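Local coordinates for RING finger protein unkempt homolog (Mus musculus, PDB 5ELH) that binds specific RNA sequences through clustered CCCH zinc fingers and represses translation, helping to shape the early morphology of cortical neurons, at residues I134-L137 / Q138-A142. Numbering follows the deposited sequence.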
loop_
_atom_site.group_PDB
_atom_site.type_symbol
_atom_site.label_atom_id
_atom_site.label_comp_id
_atom_site.label_asym_id
_atom_site.label_seq_id
_atom_site.Cartn_x
_atom_site.Cartn_y
_atom_site.Cartn_z
ATOM N N ILE A 134 15.285 0.945 20.086
ATOM C CA ILE A 134 16.533 0.438 20.657
ATOM C C ILE A 134 16.748 0.980 22.078
ATOM O O ILE A 134 17.292 0.279 22.942
ATOM C CB ILE A 134 17.764 0.744 19.749
ATOM C CG1 ILE A 134 19.053 0.120 20.316
ATOM C CG2 ILE A 134 17.938 2.238 19.570
ATOM C CD1 ILE A 134 19.063 -1.392 20.323
ATOM N N ARG A 135 16.287 2.203 22.335
ATOM C CA ARG A 135 16.361 2.761 23.681
ATOM C C ARG A 135 15.560 1.945 24.684
ATOM O O ARG A 135 16.052 1.650 25.776
ATOM C CB ARG A 135 15.895 4.210 23.703
ATOM C CG ARG A 135 16.937 5.159 23.171
ATOM C CD ARG A 135 16.355 6.513 22.872
ATOM N NE ARG A 135 15.407 6.460 21.764
ATOM C CZ ARG A 135 14.907 7.534 21.171
ATOM N NH1 ARG A 135 15.260 8.739 21.595
ATOM N NH2 ARG A 135 14.062 7.399 20.164
ATOM N N GLU A 136 14.338 1.568 24.325
ATOM C CA GLU A 136 13.513 0.815 25.263
ATOM C C GLU A 136 14.107 -0.574 25.487
ATOM O O GLU A 136 14.059 -1.107 26.601
ATOM C CB GLU A 136 12.062 0.720 24.797
ATOM C CG GLU A 136 11.154 0.197 25.900
ATOM C CD GLU A 136 9.693 0.116 25.496
ATOM O OE1 GLU A 136 9.352 0.577 24.383
ATOM O OE2 GLU A 136 8.891 -0.424 26.296
ATOM N N LEU A 137 14.686 -1.153 24.442
ATOM C CA LEU A 137 15.368 -2.435 24.583
ATOM C C LEU A 137 16.505 -2.352 25.610
ATOM O O LEU A 137 16.740 -3.301 26.365
ATOM C CB LEU A 137 15.899 -2.927 23.231
ATOM C CG LEU A 137 14.841 -3.341 22.202
ATOM C CD1 LEU A 137 15.480 -3.613 20.849
ATOM C CD2 LEU A 137 14.066 -4.575 22.672
ATOM N N GLN A 138 17.208 -1.220 25.644
ATOM C CA GLN A 138 18.304 -1.045 26.595
ATOM C C GLN A 138 17.780 -0.959 28.017
ATOM O O GLN A 138 18.295 -1.616 28.913
ATOM C CB GLN A 138 19.105 0.223 26.294
ATOM C CG GLN A 138 20.130 0.073 25.194
ATOM C CD GLN A 138 20.961 1.326 25.011
ATOM O OE1 GLN A 138 21.899 1.579 25.775
ATOM N NE2 GLN A 138 20.620 2.125 23.997
ATOM N N ALA A 139 16.754 -0.140 28.220
ATOM C CA ALA A 139 16.219 0.073 29.556
ATOM C C ALA A 139 15.541 -1.191 30.076
ATOM O O ALA A 139 15.624 -1.497 31.263
ATOM C CB ALA A 139 15.247 1.233 29.553
ATOM N N MET A 140 14.873 -1.916 29.179
ATOM C CA MET A 140 14.171 -3.146 29.541
ATOM C C MET A 140 15.132 -4.234 29.994
ATOM O O MET A 140 14.861 -4.934 30.977
ATOM C CB MET A 140 13.351 -3.677 28.361
ATOM C CG MET A 140 12.000 -2.999 28.181
ATOM S SD MET A 140 10.883 -3.944 27.116
ATOM C CE MET A 140 11.761 -3.923 25.558
ATOM N N GLU A 141 16.242 -4.387 29.273
ATOM C CA GLU A 141 17.210 -5.442 29.578
ATOM C C GLU A 141 17.800 -5.247 30.968
ATOM O O GLU A 141 17.925 -6.200 31.746
ATOM C CB GLU A 141 18.343 -5.481 28.553
ATOM C CG GLU A 141 19.316 -6.640 28.787
ATOM C CD GLU A 141 20.778 -6.207 28.816
ATOM O OE1 GLU A 141 21.226 -5.625 29.830
ATOM O OE2 GLU A 141 21.487 -6.461 27.823
ATOM N N ALA A 142 18.175 -4.010 31.272
ATOM C CA ALA A 142 18.629 -3.675 32.613
ATOM C C ALA A 142 17.539 -4.008 33.635
ATOM O O ALA A 142 17.839 -4.244 34.801
ATOM C CB ALA A 142 19.007 -2.206 32.689
#
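Met-140 folds back along the helix over the preceding turn, where it meets Glu-136 and Leu-137. Its CG packs against Glu-136 CG at 4.0 Å, while its terminal CE reaches a methyl of the leucine, CD2, at 3.8 Å. The bend at the end of the methionine (chi3 -63°) turns this methyl back over the first turn, near Glu-136 O. With CG anti to the backbone nitrogen (chi1 -168°) and the chain extended beyond it, Glu-136 brings its carboxylate alongside the methionine sulfur; OE2 there forms a salt bridge with Arg-94, whose positive charge probably keeps the acid ionised. Leu-137 and Met-140 both also touch Tyr-132 in the loop leading into the helix. Replacing Met-140 by an alanine is likely to take away the methyl that Leu-137 CD2 meets within the helix and bare the aliphatic part of Glu-136.

The tightest packing gathers round Glu-136 O: Met-140 N donates to it at 2.8 Å with an N-H...O angle of 156°, and Met-140 CB and CG each lie 3.2 Å from the same oxygen. The other backbone bonds are of uneven quality. Ala-139 N reaches Arg-135 O at 3.1 Å, Gln-138 N is held by Ile-134 O and only weakly by Arg-135 O, and Glu-141 N approaches Leu-137 O from above the carbonyl plane.

The Gln-138 side is looser. Its NE2 comes no nearer than 3.9 Å to Ile-134 O and 4.5 Å to Ile-134 CG1, and both residues are solvent-exposed. Further along, Glu-141 is poorly ordered, and only CB of its side chain comes near Leu-137 O. This succession of i to i+4 backbone bonds, with i, i+3 and i, i+4 side-chain contacts along one face, is characteristic of a short surface alpha-helix, here 134-142 at the C-terminal end of a fragment holding zinc fingers 1-3.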